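SH2 domain-containing protein 3C (Homo sapiens, PDB 3T6G) acts as a signalling adapter in cell adhesion and migration, its C-terminal Cdc25-homology domain adopting a closed conformation that cannot perform canonical nucleotide exchange. Local coordinates at residues V64-G69 with R93-D98; M78-G83 with L87-G92; K130-A135 with G153-A158; F146-V151 with K183-F188. The protein carries 2 engineered substitutions. One frame throughout, in Å; residues are numbered along the deposited sequence.

Contact 1. Residues V64-G69 with R93-D98; sequences VARILG and RQLRLD
The guanidinium of R66 is met across this contact by the methyl CD1 of L95, which comes in at a slant, 4.3 Å from R66 NE. On the other segment the R93 guanidinium has the methyl L97 CD1 over one face, toward the rim of the group. R66 sits in a Schellman motif that ends helix 50-64: its phi is positive (55°), and two bonds lead back into the last helical turn. The Ras-GEF domain thus sets the end of one helix against the first turn of another, helix 93-115.

L95 carries nearly all the packing. Its CG stands trans to its own backbone N (chi1 -177°), which sends the two methyls out toward the chain turning at V64, A65 and R66. CD2 stays further off, 4.4 Å from A65 O. The charged end of R66 has its salt bridge with E11. It is not paired with the nearby carboxylate of D98, since R66 NH2 and D98 OD2 are 5.6 Å apart; D98 is bonded instead to S14 and S15. The closest approach joins a methyl to a backbone oxygen at the end of the helix: L95 CD1 lies 3.7 Å from V64 O.

Contact 2. Residues M78-G83 with L87-G92; sequences MGVRWG and LTLPHG
H91 reaches across to the end of helix 72-78 and gives its NE2 hydrogen to the backbone oxygen of M78. The NE2 to M78 O distance is 2.9 Å and the N-H...O angle 176°, so the bond is practically straight. The oxygen sits at the ring edge, almost exactly in the imidazole plane. What aims the ring is the first torsion of H91: CG lies between the backbone N and the carbonyl carbon, the crowded position (chi1 67°).

L87 has its CG in the same first-torsion position (chi1 47°); the modelled 3.1 Å from L87 CG to G83 O is short enough to be doubtful. That oxygen also accepts a hydrogen bond from L87 N, 3.0 Å from G83 O and noticeably bent. The bond spans the short helix 83-86, and W82 takes the N-cap position just ahead of it. Here the Ras-GEF domain folds its chain back through two loops and this one helical turn, between helix 72-78 and helix 93-115. G79, with positive phi, makes the turn out of the first of these helices.

Beside the two polar links, V80 and L89 meet end to end, V80 CG1 lying 4.0 Å from L89 CD2. H91 also makes an edge-to-face ring contact with an aromatic side chain of the partner protein chain, and T88, L89 and P90 pack against that chain too.

Contact 3. Residues K130-A135 with G153-A158; sequences KTIQLA and GALDMA
The backbones come closest at T131 and L155, whose CA atoms are 7.8 Å apart, as helix 121-140 runs past the last turn of helix 145-155. The two helices follow each other in the chain and head in broadly opposing senses, forming a helical hairpin inside the all-helical Ras-GEF domain. No hydrogen bond links the two segments, and the contact is buried apolar packing.

L155 carries its side of the contact. CD2 rests on T131, with T131 CG2 at 3.5 Å and T131 CB at 3.8 Å; the two side chains lie alongside, running opposite ways. CD1 meets I132 CG1 at 3.6 Å, the two side chains set nearly perpendicular, and also comes near the T131 methyl. The CB of L155 points at helix 121-140, and with CG trans to the carbonyl carbon (chi1 -67°) its two methyls come to T131 and I132. Replacing L155 by an alanine would probably open a gap beside helix 121-140 and leave T131 CG2 and I132 CG1 without the methyls they now rest on.

Further helices close in around the site: Y181 of helix 175-193 packs on both I132 and L155, while I114 of helix 93-115 touches T131. The threonine turns its methyl rather than its hydroxyl to the leucine. T131 CG2 is the branch trans to the backbone N, and OG1 points back along its own helix, where it is hydrogen-bonded to L127 O.

Contact 4. Residues F146-V151 with K183-F188; sequences FSFAAV and KKLKPF
The aromatic part of this contact is F148 against F188. Their ring centres are 5.9 Å apart and the planes inclined at 68°, an oblique pairing that is neither a stack nor a true edge-to-face. F148 CE2 comes closest, 3.7 Å from F188 CD2, and it lies at the edge of the F188 ring, near that ring's plane. Both phenylalanines swing CG trans to the backbone N (chi1 166° in F148), which brings the two rings against each other.

This is how helix 145-155 meets helix 175-193 within the Ras-GEF fold, along a part of the latter that contains a wider pi-type turn and a kink at P187.

The leucine adds a lighter apolar contact, L185 CD2 lying 4.1 Å from F148 CE1. A backbone oxygen joins in as well, for F148 points its CZ at L185 O, 3.9 Å away and in the plane of the ring; the slightly positive C-H rim is probably suited to such a neighbour. Were F148 an alanine, F188 and L185 would probably lose the ring they pack on, and the F188 ring would be freer to turn. F188 also has a cation-pi partner, the guanidinium of R139 on helix 121-140, and F148 packs on that same arginine.

Overall arrangement
The four contacts form two pairs. Contact 2 is nested in the loop closed by contact 1; their centres lie 9 Å apart and they touch, with a probable hydrogen bond from G83 N to R66 O (3.0 Å). Contacts 3 and 4 share helix 145-155, alternate along the chain and have centres 8 Å apart; A135 CB meets V151 CG1 at 3.4 Å. Contact 3 lies across the chain's centre from the first pair, its centre 23 Å from contact 1's and 30 Å from contact 2's; contact 4 comes nearer, its closest atoms about 6 Å from contact 1 and 8 Å from contact 2. Only contact 2 reaches the other protein chain, consistent with the closed domain's role in binding BCAR1.

Contact 1. Residues V64-G69 with R93-D98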
loop_
_atom_site.group_PDB
_atom_site.type_symbol
_atom_site.label_atom_id
_atom_site.label_comp_id
_atom_site.label_asym_id
_atom_site.label_seq_id
_atom_site.Cartn_x
_atom_site.Cartn_y
_atom_site.Cartn_z
ATOM N N VAL A 64 10.153 -5.303 -5.953
ATOM C CA VAL A 64 8.961 -4.874 -6.663
ATOM C C VAL A 64 8.616 -3.460 -6.250
ATOM O O VAL A 64 8.182 -2.646 -7.059
ATOM C CB VAL A 64 7.753 -5.774 -6.349
ATOM C CG1 VAL A 64 6.451 -5.118 -6.820
ATOM C CG2 VAL A 64 7.925 -7.157 -6.989
ATOM N N ALA A 65 8.818 -3.173 -4.978
ATOM C CA ALA A 65 8.487 -1.870 -4.438
ATOM C C ALA A 65 9.580 -0.843 -4.716
ATOM O O ALA A 65 9.484 0.290 -4.263
ATOM C CB ALA A 65 8.287 -1.984 -2.943
ATOM N N ARG A 66 10.636 -1.253 -5.419
ATOM C CA ARG A 66 11.795 -0.384 -5.639
ATOM C C ARG A 66 12.392 0.160 -4.363
ATOM O O ARG A 66 12.657 1.348 -4.253
ATOM C CB ARG A 66 11.458 0.756 -6.615
ATOM C CG ARG A 66 10.835 0.153 -7.851
ATOM C CD ARG A 66 10.495 1.144 -8.861
ATOM N NE ARG A 66 9.414 0.627 -9.679
ATOM C CZ ARG A 66 8.896 1.284 -10.705
ATOM N NH1 ARG A 66 9.372 2.487 -11.024
ATOM N NH2 ARG A 66 7.903 0.736 -11.405
ATOM N N ILE A 67 12.619 -0.732 -3.410
ATOM C CA ILE A 67 13.466 -0.455 -2.253
ATOM C C ILE A 67 14.860 -1.044 -2.499
ATOM O O ILE A 67 15.860 -0.540 -1.970
ATOM C CB ILE A 67 12.821 -1.028 -0.962
ATOM C CG1 ILE A 67 11.594 -0.187 -0.596
ATOM C CG2 ILE A 67 13.815 -1.065 0.215
ATOM C CD1 ILE A 67 10.689 -0.836 0.434
ATOM N N LEU A 68 14.920 -2.112 -3.305
ATOM C CA LEU A 68 16.189 -2.718 -3.697
ATOM C C LEU A 68 16.227 -2.885 -5.202
ATOM O O LEU A 68 15.181 -2.867 -5.855
ATOM C CB LEU A 68 16.370 -4.118 -3.076
ATOM C CG LEU A 68 16.603 -4.342 -1.583
ATOM C CD1 LEU A 68 16.488 -5.828 -1.310
ATOM C CD2 LEU A 68 17.938 -3.801 -1.106
ATOM N N GLY A 69 17.429 -3.109 -5.732
ATOM C CA GLY A 69 17.621 -3.348 -7.156
ATOM C C GLY A 69 17.316 -2.118 -8.002
ATOM O O GLY A 69 16.919 -2.242 -9.167
ATOM N N ARG A 93 1.018 5.986 -9.801
ATOM C CA ARG A 93 -0.225 5.223 -9.843
ATOM C C ARG A 93 -0.025 3.731 -10.188
ATOM O O ARG A 93 -0.605 2.851 -9.551
ATOM C CB ARG A 93 -1.230 5.895 -10.789
ATOM C CG ARG A 93 -2.326 4.982 -11.313
ATOM C CD ARG A 93 -3.597 5.759 -11.671
ATOM N NE ARG A 93 -4.755 5.249 -10.941
ATOM C CZ ARG A 93 -5.630 4.379 -11.441
ATOM N NH1 ARG A 93 -5.495 3.937 -12.691
ATOM N NH2 ARG A 93 -6.644 3.956 -10.690
ATOM N N GLN A 94 0.799 3.442 -11.188
ATOM C CA GLN A 94 0.970 2.062 -11.629
ATOM C C GLN A 94 1.681 1.178 -10.575
ATOM O O GLN A 94 1.302 0.030 -10.356
ATOM C CB GLN A 94 1.685 2.011 -12.963
ATOM C CG GLN A 94 1.549 0.669 -13.641
ATOM C CD GLN A 94 0.097 0.251 -13.789
ATOM O OE1 GLN A 94 -0.339 -0.730 -13.182
ATOM N NE2 GLN A 94 -0.661 0.993 -14.595
ATOM N N LEU A 95 2.708 1.739 -9.943
ATOM C CA LEU A 95 3.353 1.146 -8.811
ATOM C C LEU A 95 2.302 0.783 -7.759
ATOM O O LEU A 95 2.164 -0.384 -7.382
ATOM C CB LEU A 95 4.402 2.107 -8.222
ATOM C CG LEU A 95 5.144 1.424 -7.059
ATOM C CD1 LEU A 95 5.737 0.049 -7.521
ATOM C CD2 LEU A 95 6.228 2.306 -6.418
ATOM N N ARG A 96 1.554 1.784 -7.303
ATOM C CA ARG A 96 0.486 1.567 -6.326
ATOM C C ARG A 96 -0.459 0.428 -6.731
ATOM O O ARG A 96 -0.864 -0.397 -5.900
ATOM C CB ARG A 96 -0.331 2.834 -6.122
ATOM C CG ARG A 96 0.251 3.823 -5.139
ATOM C CD ARG A 96 -0.756 4.961 -4.890
ATOM N NE ARG A 96 -1.059 5.679 -6.126
ATOM C CZ ARG A 96 -0.476 6.820 -6.474
ATOM N NH1 ARG A 96 0.425 7.368 -5.672
ATOM N NH2 ARG A 96 -0.780 7.402 -7.621
ATOM N N LEU A 97 -0.827 0.378 -8.004
ATOM C CA LEU A 97 -1.724 -0.680 -8.422
ATOM C C LEU A 97 -1.023 -2.044 -8.382
ATOM O O LEU A 97 -1.632 -3.024 -7.965
ATOM C CB LEU A 97 -2.326 -0.385 -9.793
ATOM C CG LEU A 97 -3.308 0.790 -9.830
ATOM C CD1 LEU A 97 -3.895 0.921 -11.220
ATOM C CD2 LEU A 97 -4.414 0.589 -8.822
ATOM N N ASP A 98 0.253 -2.093 -8.787
ATOM C CA ASP A 98 1.037 -3.330 -8.757
ATOM C C ASP A 98 1.207 -3.864 -7.339
ATOM O O ASP A 98 1.078 -5.064 -7.104
ATOM C CB ASP A 98 2.431 -3.137 -9.363
ATOM C CG ASP A 98 2.396 -3.032 -10.852
ATOM O OD1 ASP A 98 1.385 -3.485 -11.447
ATOM O OD2 ASP A 98 3.377 -2.499 -11.425
#

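Contact 2. Residues M78-G83 with L87-G92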
loop_
_atom_site.group_PDB
_atom_site.type_symbol
_atom_site.label_atom_id
_atom_site.label_comp_id
_atom_site.label_asym_id
_atom_site.label_seq_id
_atom_site.Cartn_x
_atom_site.Cartn_y
_atom_site.Cartn_z
ATOM N N MET A 78 11.947 7.513 -13.164
ATOM C CA MET A 78 10.924 7.684 -12.129
ATOM C C MET A 78 10.814 9.146 -11.759
ATOM O O MET A 78 9.738 9.617 -11.407
ATOM C CB MET A 78 11.267 6.912 -10.838
ATOM C CG MET A 78 11.338 5.429 -10.969
ATOM S SD MET A 78 11.145 4.546 -9.414
ATOM C CE MET A 78 12.556 5.002 -8.423
ATOM N N GLY A 79 11.948 9.846 -11.816
ATOM C CA GLY A 79 12.055 11.217 -11.335
ATOM C C GLY A 79 12.468 11.271 -9.870
ATOM O O GLY A 79 12.827 12.342 -9.365
ATOM N N VAL A 80 12.428 10.115 -9.191
ATOM C CA VAL A 80 12.758 10.046 -7.769
ATOM C C VAL A 80 13.706 8.887 -7.481
ATOM O O VAL A 80 13.793 7.943 -8.266
ATOM C CB VAL A 80 11.484 9.888 -6.909
ATOM C CG1 VAL A 80 10.533 11.032 -7.169
ATOM C CG2 VAL A 80 10.781 8.607 -7.235
ATOM N N ARG A 81 14.423 8.962 -6.363
ATOM C CA ARG A 81 15.320 7.879 -5.975
ATOM C C ARG A 81 14.615 6.556 -5.626
ATOM O O ARG A 81 15.032 5.501 -6.082
ATOM C CB ARG A 81 16.216 8.313 -4.814
ATOM C CG ARG A 81 17.376 9.186 -5.237
ATOM C CD ARG A 81 18.245 9.593 -4.057
ATOM N NE ARG A 81 19.547 10.098 -4.501
ATOM C CZ ARG A 81 19.746 11.268 -5.112
ATOM N NH1 ARG A 81 18.724 12.080 -5.371
ATOM N NH2 ARG A 81 20.974 11.626 -5.472
ATOM N N TRP A 82 13.549 6.611 -4.836
ATOM C CA TRP A 82 12.967 5.395 -4.242
ATOM C C TRP A 82 11.481 5.178 -4.531
ATOM O O TRP A 82 10.708 6.132 -4.635
ATOM C CB TRP A 82 13.174 5.451 -2.741
ATOM C CG TRP A 82 14.610 5.611 -2.387
ATOM C CD1 TRP A 82 15.186 6.657 -1.709
ATOM C CD2 TRP A 82 15.672 4.701 -2.700
ATOM N NE1 TRP A 82 16.540 6.452 -1.580
ATOM C CE2 TRP A 82 16.867 5.258 -2.179
ATOM C CE3 TRP A 82 15.727 3.468 -3.360
ATOM C CZ2 TRP A 82 18.101 4.627 -2.303
ATOM C CZ3 TRP A 82 16.958 2.826 -3.470
ATOM C CH2 TRP A 82 18.131 3.411 -2.948
ATOM N N GLY A 83 11.085 3.919 -4.666
ATOM C CA GLY A 83 9.688 3.571 -4.899
ATOM C C GLY A 83 8.783 4.076 -3.785
ATOM O O GLY A 83 7.602 4.327 -3.996
ATOM N N LEU A 87 5.431 6.282 -4.812
ATOM C CA LEU A 87 4.023 5.919 -4.604
ATOM C C LEU A 87 3.145 6.981 -3.916
ATOM O O LEU A 87 1.949 6.767 -3.736
ATOM C CB LEU A 87 3.872 4.529 -3.964
ATOM C CG LEU A 87 4.728 4.177 -2.755
ATOM C CD1 LEU A 87 4.233 4.919 -1.550
ATOM C CD2 LEU A 87 4.665 2.691 -2.515
ATOM N N THR A 88 3.739 8.117 -3.555
ATOM C CA THR A 88 2.972 9.271 -3.106
ATOM C C THR A 88 2.626 10.194 -4.276
ATOM O O THR A 88 1.704 10.998 -4.192
ATOM C CB THR A 88 3.760 10.113 -2.096
ATOM O OG1 THR A 88 4.748 10.882 -2.791
ATOM C CG2 THR A 88 4.425 9.233 -1.048
ATOM N N LEU A 89 3.385 10.087 -5.359
ATOM C CA LEU A 89 3.256 10.979 -6.503
ATOM C C LEU A 89 2.170 10.525 -7.475
ATOM O O LEU A 89 1.811 9.360 -7.511
ATOM C CB LEU A 89 4.595 11.116 -7.230
ATOM C CG LEU A 89 5.582 12.058 -6.557
ATOM C CD1 LEU A 89 4.862 12.833 -5.495
ATOM C CD2 LEU A 89 6.729 11.291 -5.956
ATOM N N PRO A 90 1.645 11.452 -8.287
ATOM C CA PRO A 90 0.420 11.068 -8.982
ATOM C C PRO A 90 0.750 10.046 -10.051
ATOM O O PRO A 90 -0.118 9.265 -10.438
ATOM C CB PRO A 90 -0.052 12.382 -9.621
ATOM C CG PRO A 90 0.934 13.433 -9.174
ATOM C CD PRO A 90 2.186 12.712 -8.809
ATOM N N HIS A 91 1.988 10.057 -10.533
ATOM C CA HIS A 91 2.373 9.110 -11.575
ATOM C C HIS A 91 2.820 7.775 -10.991
ATOM O O HIS A 91 2.971 6.805 -11.710
ATOM C CB HIS A 91 3.415 9.678 -12.559
ATOM C CG HIS A 91 4.764 9.945 -11.961
ATOM N ND1 HIS A 91 4.955 10.776 -10.877
ATOM C CD2 HIS A 91 6.000 9.527 -12.334
ATOM C CE1 HIS A 91 6.244 10.846 -10.594
ATOM N NE2 HIS A 91 6.899 10.094 -11.462
ATOM N N GLY A 92 3.015 7.746 -9.679
ATOM C CA GLY A 92 3.229 6.510 -8.952
ATOM C C GLY A 92 2.003 5.613 -9.000
ATOM O O GLY A 92 1.944 4.587 -8.338
#

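Contact 3. Residues K130-A135 with G153-A158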
loop_
_atom_site.group_PDB
_atom_site.type_symbol
_atom_site.label_atom_id
_atom_site.label_comp_id
_atom_site.label_asym_id
_atom_site.label_seq_id
_atom_site.Cartn_x
_atom_site.Cartn_y
_atom_site.Cartn_z
ATOM N N LYS A 130 2.306 -22.035 11.464
ATOM C CA LYS A 130 3.515 -21.662 10.768
ATOM C C LYS A 130 3.274 -20.386 9.960
ATOM O O LYS A 130 4.144 -19.518 9.875
ATOM C CB LYS A 130 3.962 -22.801 9.857
ATOM C CG LYS A 130 5.354 -22.609 9.299
ATOM C CD LYS A 130 5.580 -23.495 8.103
ATOM C CE LYS A 130 6.973 -23.287 7.561
ATOM N NZ LYS A 130 7.053 -23.878 6.211
ATOM N N THR A 131 2.090 -20.266 9.370
ATOM C CA THR A 131 1.708 -19.001 8.755
ATOM C C THR A 131 1.817 -17.831 9.748
ATOM O O THR A 131 2.339 -16.780 9.413
ATOM C CB THR A 131 0.300 -19.059 8.210
ATOM O OG1 THR A 131 0.195 -20.162 7.309
ATOM C CG2 THR A 131 -0.000 -17.788 7.458
ATOM N N ILE A 132 1.341 -18.031 10.973
ATOM C CA ILE A 132 1.483 -17.050 12.050
ATOM C C ILE A 132 2.941 -16.752 12.400
ATOM O O ILE A 132 3.313 -15.596 12.596
ATOM C CB ILE A 132 0.703 -17.515 13.324
ATOM C CG1 ILE A 132 -0.797 -17.354 13.103
ATOM C CG2 ILE A 132 1.132 -16.751 14.590
ATOM C CD1 ILE A 132 -1.620 -18.310 13.946
ATOM N N GLN A 133 3.759 -17.794 12.502
ATOM C CA GLN A 133 5.192 -17.621 12.675
ATOM C C GLN A 133 5.766 -16.774 11.516
ATOM O O GLN A 133 6.572 -15.867 11.738
ATOM C CB GLN A 133 5.893 -18.982 12.756
ATOM C CG GLN A 133 5.630 -19.790 14.056
ATOM O OE1 GLN A 133 6.653 -21.805 13.178
ATOM N NE2 GLN A 133 7.110 -21.260 15.309
ATOM N N LEU A 134 5.344 -17.054 10.285
ATOM C CA LEU A 134 5.767 -16.219 9.165
ATOM C C LEU A 134 5.381 -14.749 9.397
ATOM O O LEU A 134 6.188 -13.845 9.167
ATOM C CB LEU A 134 5.198 -16.710 7.825
ATOM C CG LEU A 134 5.480 -15.759 6.644
ATOM C CD1 LEU A 134 6.943 -15.312 6.639
ATOM C CD2 LEU A 134 5.087 -16.342 5.266
ATOM N N ALA A 135 4.154 -14.503 9.849
ATOM C CA ALA A 135 3.725 -13.130 10.085
ATOM C C ALA A 135 4.497 -12.496 11.234
ATOM O O ALA A 135 4.810 -11.308 11.191
ATOM C CB ALA A 135 2.232 -13.048 10.324
ATOM N N GLY A 153 -3.628 -10.687 6.434
ATOM C CA GLY A 153 -4.741 -10.694 5.506
ATOM C C GLY A 153 -5.218 -12.100 5.186
ATOM O O GLY A 153 -6.411 -12.365 5.169
ATOM N N ALA A 154 -4.289 -13.017 4.940
ATOM C CA ALA A 154 -4.642 -14.427 4.699
ATOM C C ALA A 154 -5.355 -15.080 5.911
ATOM O O ALA A 154 -6.370 -15.772 5.762
ATOM C CB ALA A 154 -3.411 -15.205 4.367
ATOM N N LEU A 155 -4.805 -14.835 7.097
ATOM C CA LEU A 155 -5.230 -15.467 8.326
ATOM C C LEU A 155 -6.596 -14.974 8.739
ATOM O O LEU A 155 -7.199 -15.516 9.647
ATOM C CB LEU A 155 -4.214 -15.176 9.435
ATOM C CG LEU A 155 -2.853 -15.842 9.199
ATOM C CD1 LEU A 155 -1.865 -15.399 10.248
ATOM C CD2 LEU A 155 -2.980 -17.372 9.194
ATOM N N ASP A 156 -7.075 -13.946 8.046
ATOM C CA ASP A 156 -8.283 -13.241 8.442
ATOM C C ASP A 156 -9.343 -13.294 7.345
ATOM O O ASP A 156 -10.436 -12.762 7.508
ATOM C CB ASP A 156 -7.958 -11.794 8.826
ATOM C CG ASP A 156 -9.143 -11.068 9.504
ATOM O OD1 ASP A 156 -9.313 -11.191 10.744
ATOM O OD2 ASP A 156 -9.896 -10.358 8.799
ATOM N N MET A 157 -9.047 -13.932 6.219
ATOM C CA MET A 157 -10.106 -14.096 5.231
ATOM C C MET A 157 -11.224 -14.876 5.894
ATOM O O MET A 157 -10.965 -15.754 6.715
ATOM C CB MET A 157 -9.619 -14.842 4.005
ATOM C CG MET A 157 -8.594 -14.100 3.225
ATOM S SD MET A 157 -8.265 -15.028 1.732
ATOM C CE MET A 157 -7.116 -13.913 0.933
ATOM N N ALA A 158 -12.468 -14.557 5.562
ATOM C CA ALA A 158 -13.574 -15.273 6.185
ATOM C C ALA A 158 -13.364 -16.767 5.986
ATOM O O ALA A 158 -13.640 -17.571 6.877
ATOM C CB ALA A 158 -14.923 -14.831 5.605
#

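Contact 4. Residues F146-V151 with K183-F188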
loop_
_atom_site.group_PDB
_atom_site.type_symbol
_atom_site.label_atom_id
_atom_site.label_comp_id
_atom_site.label_asym_id
_atom_site.label_seq_id
_atom_site.Cartn_x
_atom_site.Cartn_y
_atom_site.Cartn_z
ATOM N N PHE A 146 4.680 -4.762 4.785
ATOM C CA PHE A 146 3.884 -5.072 3.600
ATOM C C PHE A 146 3.390 -6.525 3.646
ATOM O O PHE A 146 2.192 -6.773 3.771
ATOM C CB PHE A 146 4.686 -4.767 2.323
ATOM C CG PHE A 146 4.000 -5.204 1.036
ATOM C CD1 PHE A 146 3.067 -4.411 0.425
ATOM C CD2 PHE A 146 4.313 -6.400 0.445
ATOM C CE1 PHE A 146 2.458 -4.806 -0.738
ATOM C CE2 PHE A 146 3.703 -6.793 -0.721
ATOM C CZ PHE A 146 2.775 -6.006 -1.310
ATOM N N SER A 147 4.310 -7.484 3.572
ATOM C CA SER A 147 3.930 -8.904 3.622
ATOM C C SER A 147 3.415 -9.389 4.983
ATOM O O SER A 147 2.581 -10.288 5.052
ATOM C CB SER A 147 5.043 -9.808 3.080
ATOM O OG SER A 147 4.920 -9.888 1.657
ATOM N N PHE A 148 3.901 -8.787 6.059
ATOM C CA PHE A 148 3.279 -8.981 7.353
ATOM C C PHE A 148 1.757 -8.831 7.246
ATOM O O PHE A 148 1.012 -9.693 7.685
ATOM C CB PHE A 148 3.823 -7.977 8.352
ATOM C CG PHE A 148 3.001 -7.880 9.605
ATOM C CD1 PHE A 148 2.904 -8.965 10.470
ATOM C CD2 PHE A 148 2.327 -6.696 9.929
ATOM C CE1 PHE A 148 2.146 -8.888 11.629
ATOM C CE2 PHE A 148 1.556 -6.597 11.102
ATOM C CZ PHE A 148 1.462 -7.703 11.951
ATOM N N ALA A 149 1.300 -7.744 6.631
ATOM C CA ALA A 149 -0.135 -7.461 6.546
ATOM C C ALA A 149 -0.797 -8.320 5.488
ATOM O O ALA A 149 -1.982 -8.626 5.578
ATOM C CB ALA A 149 -0.384 -5.973 6.250
ATOM N N ALA A 150 -0.041 -8.683 4.458
ATOM C CA ALA A 150 -0.573 -9.597 3.466
ATOM C C ALA A 150 -0.776 -10.991 4.103
ATOM O O ALA A 150 -1.666 -11.747 3.702
ATOM C CB ALA A 150 0.362 -9.669 2.244
ATOM N N VAL A 151 0.036 -11.320 5.109
ATOM C CA VAL A 151 -0.032 -12.641 5.713
ATOM C C VAL A 151 -1.188 -12.719 6.706
ATOM O O VAL A 151 -1.996 -13.646 6.635
ATOM C CB VAL A 151 1.309 -13.074 6.344
ATOM C CG1 VAL A 151 1.093 -14.213 7.329
ATOM C CG2 VAL A 151 2.329 -13.474 5.226
ATOM N N LYS A 183 -3.369 -11.671 20.497
ATOM C CA LYS A 183 -3.022 -10.711 21.531
ATOM C C LYS A 183 -1.849 -9.800 21.171
ATOM O O LYS A 183 -1.617 -8.801 21.843
ATOM C CB LYS A 183 -2.748 -11.446 22.850
ATOM C CG LYS A 183 -4.002 -12.034 23.515
ATOM C CD LYS A 183 -4.918 -10.941 24.067
ATOM C CE LYS A 183 -6.116 -11.520 24.806
ATOM N NZ LYS A 183 -7.016 -10.451 25.347
ATOM N N LYS A 184 -1.103 -10.139 20.124
ATOM C CA LYS A 184 0.052 -9.324 19.748
ATOM C C LYS A 184 -0.052 -8.801 18.329
ATOM O O LYS A 184 -0.064 -7.595 18.106
ATOM C CB LYS A 184 1.352 -10.112 19.914
ATOM C CG LYS A 184 1.618 -10.576 21.347
ATOM C CD LYS A 184 1.886 -9.413 22.288
ATOM C CE LYS A 184 1.960 -9.880 23.732
ATOM N NZ LYS A 184 1.785 -8.745 24.691
ATOM N N LEU A 185 -0.141 -9.724 17.380
ATOM C CA LEU A 185 -0.081 -9.382 15.977
ATOM C C LEU A 185 -1.296 -8.634 15.494
ATOM O O LEU A 185 -1.170 -7.607 14.816
ATOM C CB LEU A 185 0.088 -10.643 15.134
ATOM C CG LEU A 185 1.344 -11.416 15.489
ATOM C CD1 LEU A 185 1.527 -12.611 14.553
ATOM C CD2 LEU A 185 2.527 -10.457 15.443
ATOM N N LYS A 186 -2.467 -9.178 15.805
ATOM C CA LYS A 186 -3.729 -8.636 15.306
ATOM C C LYS A 186 -3.942 -7.169 15.683
ATOM O O LYS A 186 -4.303 -6.340 14.828
ATOM C CB LYS A 186 -4.907 -9.476 15.788
ATOM C CG LYS A 186 -5.856 -9.842 14.672
ATOM C CD LYS A 186 -6.865 -10.857 15.121
ATOM C CE LYS A 186 -7.845 -11.163 14.013
ATOM N NZ LYS A 186 -8.731 -12.293 14.414
ATOM N N PRO A 187 -3.716 -6.848 16.962
ATOM C CA PRO A 187 -3.907 -5.496 17.504
ATOM C C PRO A 187 -2.779 -4.544 17.111
ATOM O O PRO A 187 -2.951 -3.325 17.154
ATOM C CB PRO A 187 -3.927 -5.715 19.027
ATOM C CG PRO A 187 -4.144 -7.220 19.213
ATOM C CD PRO A 187 -3.488 -7.850 18.015
ATOM N N PHE A 188 -1.630 -5.092 16.745
ATOM C CA PHE A 188 -0.539 -4.279 16.217
ATOM C C PHE A 188 -0.976 -3.737 14.870
ATOM O O PHE A 188 -0.898 -2.545 14.596
ATOM C CB PHE A 188 0.702 -5.139 16.037
ATOM C CG PHE A 188 1.893 -4.397 15.489
ATOM C CD1 PHE A 188 2.610 -3.523 16.288
ATOM C CD2 PHE A 188 2.318 -4.607 14.187
ATOM C CE1 PHE A 188 3.717 -2.858 15.789
ATOM C CE2 PHE A 188 3.436 -3.951 13.682
ATOM C CZ PHE A 188 4.132 -3.077 14.483
#